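Local coordinates for protein ATP-dependent DNA ligase (Mycobacterium tuberculosis, PDB 6NHX) that seals breaks in double-stranded DNA at the expense of ATP, working with Ku in the non-homologous end joining of double-strand breaks, at residues 89-92 and 93-96; 122-125 and 126-129; 132-135 and 136-140; 280-283 and 284-288. The protein carries 1 engineered substitution. All coordinates share one frame; numbering follows the deposited sequence.

In the fold
From the N terminus, contact 1 (89-92 with 93-96) comes first, capping the short helix 92-96 that follows strand 74-82; the contact's centre lies about 8 Å from that of the chain, near the probable manganese site and the bound ATP. Contact 2 (122-125 with 126-129) starts helix 124-136 and contact 3 (132-135 with 136-140) ends it, their centres about 15 Å apart. Contact 4 (280-283 with 284-288) closes the hairpin-like loop between strands 273-278 and 291-295 in the C-terminal OB region, about 44 Å from contact 2 between centres and on the other side of the chain's centre. All four are local and follow in series; none nests within or crosses another.

Contact 1 of 4, residues 89-92 and 93-96; sequences VPSF and SQMQ
S91 turns its hydroxyl onto the first turn of helix 92-96 and, as the N-cap residue, accepts a hydrogen bond from the backbone of Q94, with S91 OG 3.0 Å from Q94 N and an N-H...O angle of 161°. The torsion that allows this sets OG opposite the residue's own backbone N and next to its carbonyl carbon (chi1 166°). From there the hydroxyl also lies against the Q94 side chain, whose CG comes to 3.3 Å from S91 OG, while the rest of that chain runs on extended. The side chain of S91 thus serves an amide of the first turn, while its carbonyl takes the first regular helical bond, S91 O to M95 N being 3.0 Å.

One residue on, F92 and Q96 meet as an i to i+4 pair. The amide end of Q96 comes obliquely to the far end of the ring, at CZ and CE1, Q96 NE2 lying 3.6 Å from F92 CZ, with the ring and amide planes 43° apart. Their backbones are joined by the bond from Q96 N to F92 O at 2.8 Å. The polar end of Q96 is held from outside this pair, NE2 donating to the carbonyl of L295.

The helix is packed by M95 against Y35 of strand 35-42 and A81 of strand 74-82. F92 touches D33, probably a manganese ligand, and a bound MES, probably from the crystallisation liquor; the short helix thus lies close to the likely metal site, between strand 74-82 and strand 105-114 in the sequence.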
ATOM      1  N   VAL A  89      -5.414  -3.311  11.458  1.00 18.72           N
ATOM      2  CA  VAL A  89      -5.041  -2.293  10.476  1.00 19.14           C
ATOM      3  C   VAL A  89      -4.486  -2.976   9.230  1.00 15.86           C
ATOM      4  O   VAL A  89      -3.691  -3.917   9.364  1.00 16.97           O
ATOM      5  CB  VAL A  89      -4.025  -1.319  11.088  1.00 17.83           C
ATOM      6  CG1 VAL A  89      -3.537  -0.336  10.038  1.00 20.21           C
ATOM      7  CG2 VAL A  89      -4.644  -0.584  12.264  1.00 18.85           C
ATOM      8  N   PRO A  90      -4.873  -2.562   8.023  1.00 15.39           N
ATOM      9  CA  PRO A  90      -4.247  -3.118   6.814  1.00 13.99           C
ATOM     10  C   PRO A  90      -2.731  -3.054   6.897  1.00 16.21           C
ATOM     11  O   PRO A  90      -2.151  -2.051   7.327  1.00 16.83           O
ATOM     12  CB  PRO A  90      -4.783  -2.222   5.698  1.00 15.74           C
ATOM     13  CG  PRO A  90      -6.145  -1.806   6.206  1.00 17.27           C
ATOM     14  CD  PRO A  90      -5.952  -1.610   7.693  1.00 16.23           C
ATOM     15  N   SER A  91      -2.083  -4.155   6.521  1.00 14.43           N
ATOM     16  CA  SER A  91      -0.627  -4.273   6.556  1.00 14.49           C
ATOM     17  C   SER A  91      -0.120  -4.636   5.173  1.00 13.18           C
ATOM     18  O   SER A  91      -0.489  -5.682   4.629  1.00 14.47           O
ATOM     19  CB  SER A  91      -0.204  -5.369   7.535  1.00 17.30           C
ATOM     20  OG  SER A  91       1.165  -5.722   7.341  1.00 15.43           O
ATOM     21  N   PHE A  92       0.747  -3.801   4.619  1.00 12.77           N
ATOM     22  CA  PHE A  92       1.288  -4.107   3.305  1.00 12.50           C
ATOM     23  C   PHE A  92       2.161  -5.351   3.355  1.00 13.88           C
ATOM     24  O   PHE A  92       2.068  -6.206   2.469  1.00 15.93           O
ATOM     25  CB  PHE A  92       2.083  -2.909   2.792  1.00 15.64           C
ATOM     26  CG  PHE A  92       2.614  -3.091   1.418  1.00 15.24           C
ATOM     27  CD1 PHE A  92       3.971  -2.995   1.176  1.00 23.57           C
ATOM     28  CD2 PHE A  92       1.754  -3.358   0.368  1.00 18.68           C
ATOM     29  CE1 PHE A  92       4.469  -3.160  -0.107  1.00 31.60           C
ATOM     30  CE2 PHE A  92       2.245  -3.530  -0.915  1.00 28.48           C
ATOM     31  CZ  PHE A  92       3.602  -3.434  -1.150  1.00 25.66           C
ATOM     32  N   SER A  93       3.011  -5.472   4.382  1.00 15.60           N
ATOM     33  CA  SER A  93       3.905  -6.624   4.452  1.00 16.26           C
ATOM     34  C   SER A  93       3.117  -7.915   4.647  1.00 19.44           C
ATOM     35  O   SER A  93       3.491  -8.958   4.100  1.00 18.60           O
ATOM     36  CB  SER A  93       4.969  -6.445   5.538  1.00 20.18           C
ATOM     37  OG  SER A  93       4.409  -6.377   6.836  1.00 31.33           O
ATOM     38  N   GLN A  94       2.016  -7.876   5.410  1.00 13.86           N
ATOM     39  CA  GLN A  94       1.224  -9.093   5.546  1.00 16.12           C
ATOM     40  C   GLN A  94       0.504  -9.449   4.255  1.00 18.24           C
ATOM     41  O   GLN A  94       0.338 -10.636   3.950  1.00 18.49           O
ATOM     42  CB  GLN A  94       0.264  -9.009   6.734  1.00 19.39           C
ATOM     43  CG  GLN A  94       1.028  -8.893   8.044  1.00 23.05           C
ATOM     44  CD  GLN A  94       0.189  -9.161   9.267  1.00 41.31           C
ATOM     45  OE1 GLN A  94      -0.762  -9.942   9.230  1.00 46.44           O
ATOM     46  NE2 GLN A  94       0.545  -8.517  10.372  1.00 44.94           N
ATOM     47  N   MET A  95       0.082  -8.449   3.483  1.00 14.19           N
ATOM     48  CA  MET A  95      -0.444  -8.716   2.153  1.00 15.39           C
ATOM     49  C   MET A  95       0.627  -9.319   1.250  1.00 17.19           C
ATOM     50  O   MET A  95       0.409 -10.351   0.606  1.00 17.88           O
ATOM     51  CB  MET A  95      -1.014  -7.435   1.548  1.00 18.14           C
ATOM     52  CG  MET A  95      -1.326  -7.553   0.075  1.00 18.98           C
ATOM     53  SD  MET A  95      -2.577  -8.797  -0.290  1.00 22.10           S
ATOM     54  CE  MET A  95      -4.032  -8.025   0.370  1.00 22.70           C
ATOM     55  N   GLN A  96       1.808  -8.698   1.214  1.00 18.24           N
ATOM     56  CA  GLN A  96       2.886  -9.175   0.357  1.00 19.36           C
ATOM     57  C   GLN A  96       3.325 -10.586   0.715  1.00 22.38           C
ATOM     58  O   GLN A  96       3.780 -11.336  -0.159  1.00 30.64           O
ATOM     59  CB  GLN A  96       4.070  -8.221   0.502  1.00 20.55           C
ATOM     60  CG  GLN A  96       4.551  -7.646  -0.782  1.00 28.45           C
ATOM     61  CD  GLN A  96       5.749  -6.742  -0.594  1.00 21.39           C
ATOM     62  OE1 GLN A  96       6.349  -6.678   0.487  1.00 21.16           O
ATOM     63  NE2 GLN A  96       6.084  -6.018  -1.641  1.00 26.36           N
TER

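Contact 2 of 4, residues 122-125 and 126-129; sequences TRYQ and DRRK
R128 lays its CG over one face of the Y124 ring, a CH-pi contact in the first turn of helix 124-136, for which R123 is the N-cap residue. R128 CG stands 3.5 Å from the centroid of the Y124 ring and is displaced toward the rim on the phenol side. The two side chains run side by side, and bends at chi2 and chi3 (-65° and -53°) keep the arginine close to the tyrosine. Their polar ends are held elsewhere: Y124 OH bonds E29, and R128 NH2 bonds the carbonyl of P143.

The guanidinium of R127 stands nearly upright to the same ring, the planes 83° apart, with NH2 at the ring's edge. It folds back to the residues ahead of the helix, where R127 NH1 donates to T122 O at 2.7 Å, the oxygen lying in the guanidinium plane. D110 makes a salt bridge to NE, and S172 O also accepts from NH1, so this buried charge is gripped on several sides.

On the exposed flank, the charged ends of R123 and D126 stay beyond salt-bridge distance. One water bridges them, accepting from R123 N and from R123 NH1 and donating to D126 OD2 at 2.7 Å.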
ATOM      1  N   THR A 122     -19.699  11.752 -12.620  1.00 17.76           N
ATOM      2  CA  THR A 122     -20.465  12.112 -11.438  1.00 15.14           C
ATOM      3  C   THR A 122     -19.496  12.555 -10.342  1.00 17.80           C
ATOM      4  O   THR A 122     -18.422  11.972 -10.180  1.00 18.89           O
ATOM      5  CB  THR A 122     -21.269  10.894 -10.988  1.00 17.41           C
ATOM      6  OG1 THR A 122     -22.215  10.585 -12.026  1.00 23.22           O
ATOM      7  CG2 THR A 122     -22.003  11.160  -9.690  1.00 18.57           C
ATOM      8  N   ARG A 123     -19.865  13.601  -9.603  1.00 15.78           N
ATOM      9  CA  ARG A 123     -18.967  14.151  -8.589  1.00 14.94           C
ATOM     10  C   ARG A 123     -18.745  13.140  -7.468  1.00 13.39           C
ATOM     11  O   ARG A 123     -19.653  12.380  -7.099  1.00 14.73           O
ATOM     12  CB  ARG A 123     -19.582  15.403  -7.979  1.00 17.10           C
ATOM     13  CG  ARG A 123     -19.684  16.582  -8.927  1.00 31.94           C
ATOM     14  CD  ARG A 123     -20.696  17.589  -8.407  1.00 45.61           C
ATOM     15  NE  ARG A 123     -21.041  18.588  -9.413  1.00 51.68           N
ATOM     16  CZ  ARG A 123     -22.053  18.476 -10.268  1.00 47.22           C
ATOM     17  NH1 ARG A 123     -22.835  17.405 -10.250  1.00 39.01           N
ATOM     18  NH2 ARG A 123     -22.285  19.437 -11.143  1.00 52.07           N
ATOM     19  N   TYR A 124     -17.523  13.164  -6.906  1.00 13.93           N
ATOM     20  CA  TYR A 124     -17.160  12.236  -5.845  1.00 13.07           C
ATOM     21  C   TYR A 124     -18.220  12.184  -4.756  1.00 13.86           C
ATOM     22  O   TYR A 124     -18.585  11.106  -4.285  1.00 14.33           O
ATOM     23  CB  TYR A 124     -15.809  12.658  -5.253  1.00 13.49           C
ATOM     24  CG  TYR A 124     -15.439  11.905  -3.993  1.00 14.59           C
ATOM     25  CD1 TYR A 124     -14.694  10.728  -4.051  1.00 13.60           C
ATOM     26  CD2 TYR A 124     -15.857  12.357  -2.745  1.00 14.47           C
ATOM     27  CE1 TYR A 124     -14.373  10.025  -2.906  1.00 11.90           C
ATOM     28  CE2 TYR A 124     -15.549  11.657  -1.583  1.00 17.59           C
ATOM     29  CZ  TYR A 124     -14.793  10.497  -1.672  1.00 13.58           C
ATOM     30  OH  TYR A 124     -14.494   9.806  -0.514  1.00 18.23           O
ATOM     31  N   GLN A 125     -18.708  13.349  -4.325  1.00 15.32           N
ATOM     32  CA  GLN A 125     -19.660  13.386  -3.220  1.00 17.50           C
ATOM     33  C   GLN A 125     -20.885  12.535  -3.533  1.00 15.91           C
ATOM     34  O   GLN A 125     -21.414  11.838  -2.657  1.00 18.80           O
ATOM     35  CB  GLN A 125     -20.067  14.836  -2.968  1.00 25.16           C
ATOM     36  CG  GLN A 125     -21.137  15.022  -1.912  1.00 35.94           C
ATOM     37  CD  GLN A 125     -21.108  16.415  -1.323  1.00 44.61           C
ATOM     38  OE1 GLN A 125     -20.082  16.854  -0.813  1.00 37.69           O
ATOM     39  NE2 GLN A 125     -22.231  17.123  -1.402  1.00 53.26           N
ATOM     40  N   ASP A 126     -21.317  12.549  -4.792  1.00 15.98           N
ATOM     41  CA  ASP A 126     -22.500  11.792  -5.196  1.00 17.07           C
ATOM     42  C   ASP A 126     -22.180  10.317  -5.415  1.00 17.67           C
ATOM     43  O   ASP A 126     -22.998   9.454  -5.083  1.00 15.27           O
ATOM     44  CB  ASP A 126     -23.103  12.406  -6.457  1.00 17.07           C
ATOM     45  CG  ASP A 126     -23.495  13.855  -6.267  1.00 29.74           C
ATOM     46  OD1 ASP A 126     -24.064  14.168  -5.207  1.00 24.45           O
ATOM     47  OD2 ASP A 126     -23.243  14.675  -7.180  1.00 29.94           O
ATOM     48  N   ARG A 127     -21.012  10.002  -5.992  1.00 14.98           N
ATOM     49  CA  ARG A 127     -20.612   8.601  -6.096  1.00 12.71           C
ATOM     50  C   ARG A 127     -20.547   7.955  -4.713  1.00 13.12           C
ATOM     51  O   ARG A 127     -20.957   6.799  -4.537  1.00 15.24           O
ATOM     52  CB  ARG A 127     -19.264   8.458  -6.795  1.00 14.71           C
ATOM     53  CG  ARG A 127     -19.170   9.117  -8.172  1.00 14.48           C
ATOM     54  CD  ARG A 127     -17.972   8.581  -8.963  1.00 14.37           C
ATOM     55  NE  ARG A 127     -16.689   8.733  -8.249  1.00 12.02           N
ATOM     56  CZ  ARG A 127     -15.897   9.800  -8.288  1.00 11.97           C
ATOM     57  NH1 ARG A 127     -16.236  10.870  -8.992  1.00 13.98           N
ATOM     58  NH2 ARG A 127     -14.761   9.798  -7.608  1.00 13.33           N
ATOM     59  N   ARG A 128     -20.047   8.698  -3.718  1.00 15.96           N
ATOM     60  CA  ARG A 128     -19.918   8.168  -2.369  1.00 16.04           C
ATOM     61  C   ARG A 128     -21.279   7.827  -1.781  1.00 15.45           C
ATOM     62  O   ARG A 128     -21.448   6.773  -1.164  1.00 18.50           O
ATOM     63  CB  ARG A 128     -19.194   9.182  -1.483  1.00 21.87           C
ATOM     64  CG  ARG A 128     -17.696   9.165  -1.604  1.00 33.99           C
ATOM     65  CD  ARG A 128     -17.025   7.874  -1.122  1.00 34.84           C
ATOM     66  NE  ARG A 128     -17.395   7.487   0.237  1.00 26.15           N
ATOM     67  CZ  ARG A 128     -16.666   6.681   1.010  1.00 21.21           C
ATOM     68  NH1 ARG A 128     -15.517   6.192   0.563  1.00 24.23           N
ATOM     69  NH2 ARG A 128     -17.095   6.358   2.221  1.00 20.10           N
ATOM     70  N   LYS A 129     -22.259   8.720  -1.946  1.00 16.59           N
ATOM     71  CA  LYS A 129     -23.587   8.445  -1.408  1.00 17.98           C
ATOM     72  C   LYS A 129     -24.181   7.202  -2.053  1.00 15.73           C
ATOM     73  O   LYS A 129     -24.806   6.375  -1.376  1.00 17.20           O
ATOM     74  CB  LYS A 129     -24.503   9.660  -1.578  1.00 18.36           C
ATOM     75  CG  LYS A 129     -24.070  10.859  -0.750  1.00 27.51           C
ATOM     76  CD  LYS A 129     -25.077  11.219   0.325  1.00 42.83           C
ATOM     77  CE  LYS A 129     -24.501  12.251   1.289  1.00 52.82           C
ATOM     78  NZ  LYS A 129     -23.568  11.637   2.280  1.00 61.39           N
TER
HETATM   79  O   HOH W   1     -22.463  14.758  -9.791  1.00 20.76           O

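Contact 3 of 4, residues 132-135 and 136-140; sequences ETLA and NATSL
T138 turns its hydroxyl back to the last turn of helix 124-136, where T138 OG1 donates to L134 O at 2.9 Å. The donor stands above the carbonyl plane, 37° out of it, and the methyl rests against the same group, T138 CG2 lying 3.4 Å from L134 O. A chi1 of 64° places OG1 between the threonine's own N and carbonyl carbon, facing the helix. The same L134 O also receives a weak bond from A137 N, so a carbonyl at the end of the helix has two donors.

Beside this polar contact lies an apolar one. L134 and L140 meet through their methyls, L134 CD2 to L140 CD2 being 4.0 Å, and A135 CB approaches L140 CB at 4.3 Å.

The next shell is backbone. N136 N still makes a regular helical bond to E132 O at 2.8 Å, whereas the bond from A137 N to T133 O is long and weak. T138 N then turns to A135 O at 3.2 Å, again from well above the carbonyl plane. Within the loop, L140 N points to T138 OG1 in a weak bond that accompanies the return of L140 to the helix. Farther out, L134 rests on V75 and L140 on L77, both of strand 74-82, and T138 touches D69 and L70.

Chemically, the hydroxyl acts as donor to the helix and as weak acceptor from the returning chain, so one side chain links L134 O to the residues that follow the helix, while the two leucines turn the apolar side of the exit toward the sheet.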
ATOM      1  N   GLU A 132     -22.344   4.205  -0.511  1.00 19.02           N
ATOM      2  CA  GLU A 132     -22.771   3.954   0.859  1.00 20.44           C
ATOM      3  C   GLU A 132     -24.122   3.260   0.875  1.00 18.93           C
ATOM      4  O   GLU A 132     -24.333   2.310   1.641  1.00 20.53           O
ATOM      5  CB  GLU A 132     -22.872   5.267   1.634  1.00 24.57           C
ATOM      6  CG  GLU A 132     -21.594   6.035   1.821  1.00 40.37           C
ATOM      7  CD  GLU A 132     -21.855   7.395   2.439  1.00 49.33           C
ATOM      8  OE1 GLU A 132     -20.904   7.996   2.975  1.00 55.68           O
ATOM      9  OE2 GLU A 132     -23.018   7.864   2.392  1.00 55.43           O
ATOM     10  N   THR A 133     -25.051   3.715   0.025  1.00 19.37           N
ATOM     11  CA  THR A 133     -26.364   3.077  -0.071  1.00 21.85           C
ATOM     12  C   THR A 133     -26.233   1.618  -0.483  1.00 19.79           C
ATOM     13  O   THR A 133     -26.873   0.734   0.100  1.00 21.41           O
ATOM     14  CB  THR A 133     -27.255   3.832  -1.069  1.00 22.79           C
ATOM     15  OG1 THR A 133     -27.466   5.170  -0.610  1.00 27.49           O
ATOM     16  CG2 THR A 133     -28.612   3.138  -1.239  1.00 25.44           C
ATOM     17  N   LEU A 134     -25.416   1.352  -1.499  1.00 19.53           N
ATOM     18  CA  LEU A 134     -25.193  -0.016  -1.953  1.00 22.21           C
ATOM     19  C   LEU A 134     -24.632  -0.879  -0.833  1.00 17.71           C
ATOM     20  O   LEU A 134     -25.081  -2.013  -0.615  1.00 21.02           O
ATOM     21  CB  LEU A 134     -24.233  -0.002  -3.144  1.00 21.47           C
ATOM     22  CG  LEU A 134     -23.885  -1.372  -3.732  1.00 20.94           C
ATOM     23  CD1 LEU A 134     -25.135  -2.056  -4.277  1.00 29.78           C
ATOM     24  CD2 LEU A 134     -22.818  -1.264  -4.819  1.00 23.65           C
ATOM     25  N   ALA A 135     -23.663  -0.347  -0.092  1.00 20.69           N
ATOM     26  CA  ALA A 135     -23.024  -1.131   0.956  1.00 21.72           C
ATOM     27  C   ALA A 135     -23.938  -1.344   2.150  1.00 19.05           C
ATOM     28  O   ALA A 135     -23.841  -2.381   2.813  1.00 20.57           O
ATOM     29  CB  ALA A 135     -21.742  -0.457   1.425  1.00 20.87           C
ATOM     30  N   ASN A 136     -24.797  -0.369   2.465  1.00 20.05           N
ATOM     31  CA  ASN A 136     -25.711  -0.513   3.593  1.00 21.24           C
ATOM     32  C   ASN A 136     -26.682  -1.666   3.390  1.00 28.93           C
ATOM     33  O   ASN A 136     -27.245  -2.170   4.367  1.00 33.74           O
ATOM     34  CB  ASN A 136     -26.539   0.760   3.777  1.00 23.25           C
ATOM     35  CG  ASN A 136     -25.727   1.933   4.272  1.00 36.40           C
ATOM     36  OD1 ASN A 136     -24.638   1.772   4.825  1.00 40.21           O
ATOM     37  ND2 ASN A 136     -26.258   3.137   4.069  1.00 36.35           N
ATOM     38  N   ALA A 137     -26.905  -2.079   2.147  1.00 28.76           N
ATOM     39  CA  ALA A 137     -27.847  -3.140   1.835  1.00 31.53           C
ATOM     40  C   ALA A 137     -27.176  -4.476   1.539  1.00 40.43           C
ATOM     41  O   ALA A 137     -27.880  -5.458   1.288  1.00 50.67           O
ATOM     42  CB  ALA A 137     -28.722  -2.724   0.649  1.00 34.79           C
ATOM     43  N   THR A 138     -25.844  -4.542   1.557  1.00 27.49           N
ATOM     44  CA  THR A 138     -25.118  -5.745   1.157  1.00 29.50           C
ATOM     45  C   THR A 138     -23.979  -5.998   2.144  1.00 22.44           C
ATOM     46  O   THR A 138     -23.879  -5.355   3.193  1.00 35.70           O
ATOM     47  CB  THR A 138     -24.578  -5.598  -0.270  1.00 27.71           C
ATOM     48  OG1 THR A 138     -23.621  -4.532  -0.291  1.00 26.20           O
ATOM     49  CG2 THR A 138     -25.706  -5.304  -1.266  1.00 31.68           C
ATOM     50  N   SER A 139     -23.095  -6.935   1.778  1.00 24.76           N
ATOM     51  CA  SER A 139     -21.903  -7.303   2.538  1.00 25.89           C
ATOM     52  C   SER A 139     -20.653  -6.551   2.082  1.00 22.67           C
ATOM     53  O   SER A 139     -19.559  -6.797   2.605  1.00 22.83           O
ATOM     54  CB  SER A 139     -21.635  -8.800   2.393  1.00 28.92           C
ATOM     55  OG  SER A 139     -21.178  -9.089   1.082  1.00 31.34           O
ATOM     56  N   LEU A 140     -20.785  -5.681   1.096  1.00 20.74           N
ATOM     57  CA  LEU A 140     -19.661  -4.883   0.644  1.00 16.70           C
ATOM     58  C   LEU A 140     -19.163  -4.009   1.787  1.00 16.94           C
ATOM     59  O   LEU A 140     -19.957  -3.408   2.519  1.00 20.14           O
ATOM     60  CB  LEU A 140     -20.140  -4.003  -0.504  1.00 19.60           C
ATOM     61  CG  LEU A 140     -19.147  -3.146  -1.283  1.00 25.33           C
ATOM     62  CD1 LEU A 140     -18.057  -3.987  -1.918  1.00 29.82           C
ATOM     63  CD2 LEU A 140     -19.915  -2.387  -2.348  1.00 38.29           C
TER

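Contact 4 of 4, residues 280-283 and 284-288; sequences EWTP and EGRLR
T282 OG1 is gripped from several sides at the start of a type I beta turn running from T282 to G285. R286 N donates to it at 3.0 Å and nearly straight (159°), E284 N adds a weak bond resembling that of an ST turn, and a water stands 2.7 Å from T282 OG1. That water also donates to E284 OE2, so it links the threonine to the carboxylate. With chi1 at 74°, OG1 is directed into the turn, while the methyl CG2 is left to face R288 on the returning segment.

The turn itself is closed by G285 N, which donates to T282 O from above the carbonyl plane. G285 has a positive phi, which glycine takes easily. Behind it the chain returns in the opposite sense: T282 N bonds R286 O at 2.8 Å, R288 N bonds E280 O, and W281 is bridged to L287.

The apolar side belongs to W281. L287 CD2 sits over the centre of its six-membered ring, 3.4 Å from the centroid and only 7° off the normal, a CH-pi contact. The edge of the indole meets the G285 backbone, with W281 CZ3 near G285 O. R306 makes a cation-pi contact with the indole, and L287 continues inward to V194, V276 and M213 of the OB-region sheet.

On the side of T282, the guanidinium of R288 is covered on one face by the threonine methyl, T282 CG2 standing 3.7 Å above the plane over its centre, and R288 CG lies 3.5 Å from the same T282 CG2.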
ATOM      1  N   GLU A 280      13.841  10.428  11.795  1.00 22.85           N
ATOM      2  CA  GLU A 280      14.824  11.354  11.251  1.00 22.24           C
ATOM      3  C   GLU A 280      16.085  10.573  10.919  1.00 23.87           C
ATOM      4  O   GLU A 280      16.300   9.464  11.411  1.00 20.02           O
ATOM      5  CB  GLU A 280      15.188  12.472  12.247  1.00 32.93           C
ATOM      6  CG  GLU A 280      14.021  13.309  12.761  1.00 52.38           C
ATOM      7  CD  GLU A 280      13.369  14.152  11.675  1.00 65.61           C
ATOM      8  OE1 GLU A 280      14.023  14.410  10.641  1.00 66.01           O
ATOM      9  OE2 GLU A 280      12.199  14.554  11.856  1.00 67.88           O
ATOM     10  N   TRP A 281      16.926  11.169  10.081  1.00 23.68           N
ATOM     11  CA  TRP A 281      18.260  10.636   9.854  1.00 22.53           C
ATOM     12  C   TRP A 281      19.169  11.070  10.994  1.00 26.09           C
ATOM     13  O   TRP A 281      19.045  12.183  11.513  1.00 30.25           O
ATOM     14  CB  TRP A 281      18.835  11.187   8.548  1.00 23.17           C
ATOM     15  CG  TRP A 281      18.183  10.679   7.297  1.00 24.94           C
ATOM     16  CD1 TRP A 281      17.124  11.236   6.646  1.00 31.22           C
ATOM     17  CD2 TRP A 281      18.571   9.534   6.524  1.00 24.52           C
ATOM     18  NE1 TRP A 281      16.819  10.504   5.522  1.00 28.45           N
ATOM     19  CE2 TRP A 281      17.692   9.454   5.425  1.00 29.94           C
ATOM     20  CE3 TRP A 281      19.570   8.565   6.660  1.00 27.41           C
ATOM     21  CZ2 TRP A 281      17.783   8.443   4.467  1.00 29.48           C
ATOM     22  CZ3 TRP A 281      19.663   7.564   5.704  1.00 24.70           C
ATOM     23  CH2 TRP A 281      18.773   7.511   4.625  1.00 26.01           C
ATOM     24  N   THR A 282      20.064  10.182  11.405  1.00 19.75           N
ATOM     25  CA  THR A 282      21.142  10.618  12.277  1.00 25.22           C
ATOM     26  C   THR A 282      22.210  11.310  11.442  1.00 28.73           C
ATOM     27  O   THR A 282      22.287  11.114  10.227  1.00 25.59           O
ATOM     28  CB  THR A 282      21.780   9.425  12.976  1.00 22.54           C
ATOM     29  OG1 THR A 282      22.583   8.706  12.034  1.00 21.72           O
ATOM     30  CG2 THR A 282      20.736   8.503  13.579  1.00 28.20           C
ATOM     31  N   PRO A 283      23.058  12.129  12.067  1.00 32.03           N
ATOM     32  CA  PRO A 283      24.149  12.758  11.305  1.00 30.77           C
ATOM     33  C   PRO A 283      25.107  11.762  10.658  1.00 27.27           C
ATOM     34  O   PRO A 283      25.753  12.110   9.665  1.00 31.98           O
ATOM     35  CB  PRO A 283      24.847  13.644  12.346  1.00 30.71           C
ATOM     36  CG  PRO A 283      24.439  13.081  13.672  1.00 32.80           C
ATOM     37  CD  PRO A 283      23.047  12.570  13.473  1.00 32.42           C
ATOM     38  N   GLU A 284      25.199  10.534  11.169  1.00 28.62           N
ATOM     39  CA  GLU A 284      26.032   9.493  10.574  1.00 26.36           C
ATOM     40  C   GLU A 284      25.364   8.775   9.404  1.00 30.62           C
ATOM     41  O   GLU A 284      25.988   7.894   8.804  1.00 32.81           O
ATOM     42  CB  GLU A 284      26.433   8.469  11.637  1.00 31.82           C
ATOM     43  CG  GLU A 284      27.276   9.044  12.768  1.00 40.08           C
ATOM     44  CD  GLU A 284      26.449   9.783  13.809  1.00 52.08           C
ATOM     45  OE1 GLU A 284      27.008  10.670  14.490  1.00 53.03           O
ATOM     46  OE2 GLU A 284      25.240   9.485  13.945  1.00 44.87           O
ATOM     47  N   GLY A 285      24.125   9.111   9.071  1.00 26.67           N
ATOM     48  CA  GLY A 285      23.445   8.494   7.953  1.00 28.06           C
ATOM     49  C   GLY A 285      22.592   7.292   8.284  1.00 23.34           C
ATOM     50  O   GLY A 285      22.299   6.497   7.382  1.00 26.99           O
ATOM     51  N   ARG A 286      22.177   7.131   9.535  1.00 22.02           N
ATOM     52  CA  ARG A 286      21.312   6.025   9.922  1.00 21.62           C
ATOM     53  C   ARG A 286      19.869   6.502  10.063  1.00 21.59           C
ATOM     54  O   ARG A 286      19.608   7.669  10.354  1.00 25.01           O
ATOM     55  CB  ARG A 286      21.767   5.418  11.250  1.00 23.68           C
ATOM     56  CG  ARG A 286      23.249   5.072  11.312  1.00 27.33           C
ATOM     57  CD  ARG A 286      23.578   3.918  10.377  1.00 29.15           C
ATOM     58  NE  ARG A 286      24.973   3.498  10.498  1.00 27.67           N
ATOM     59  CZ  ARG A 286      25.413   2.664  11.435  1.00 37.87           C
ATOM     60  NH1 ARG A 286      24.567   2.174  12.334  1.00 32.86           N
ATOM     61  NH2 ARG A 286      26.697   2.321  11.478  1.00 30.73           N
ATOM     62  N   LEU A 287      18.927   5.583   9.864  1.00 17.54           N
ATOM     63  CA  LEU A 287      17.505   5.882  10.006  1.00 19.83           C
ATOM     64  C   LEU A 287      17.075   5.603  11.444  1.00 26.56           C
ATOM     65  O   LEU A 287      17.208   4.474  11.929  1.00 27.64           O
ATOM     66  CB  LEU A 287      16.685   5.057   9.015  1.00 19.28           C
ATOM     67  CG  LEU A 287      16.928   5.388   7.544  1.00 18.45           C
ATOM     68  CD1 LEU A 287      16.405   4.258   6.663  1.00 20.58           C
ATOM     69  CD2 LEU A 287      16.273   6.709   7.160  1.00 20.65           C
ATOM     70  N   ARG A 288      16.574   6.633  12.126  1.00 22.09           N
ATOM     71  CA  ARG A 288      16.059   6.463  13.477  1.00 21.28           C
ATOM     72  C   ARG A 288      14.618   5.965  13.446  1.00 21.93           C
ATOM     73  O   ARG A 288      13.847   6.281  12.531  1.00 20.63           O
ATOM     74  CB  ARG A 288      16.115   7.781  14.250  1.00 23.59           C
ATOM     75  CG  ARG A 288      17.487   8.135  14.771  1.00 25.04           C
ATOM     76  CD  ARG A 288      17.402   9.162  15.881  1.00 34.00           C
ATOM     77  NE  ARG A 288      18.638   9.213  16.655  1.00 49.16           N
ATOM     78  CZ  ARG A 288      19.498  10.225  16.618  1.00 51.50           C
ATOM     79  NH1 ARG A 288      19.252  11.279  15.852  1.00 51.56           N
ATOM     80  NH2 ARG A 288      20.601  10.186  17.351  1.00 50.11           N
TER
HETATM   81  O   HOH W   2      23.998   7.155  13.714  1.00 28.69           O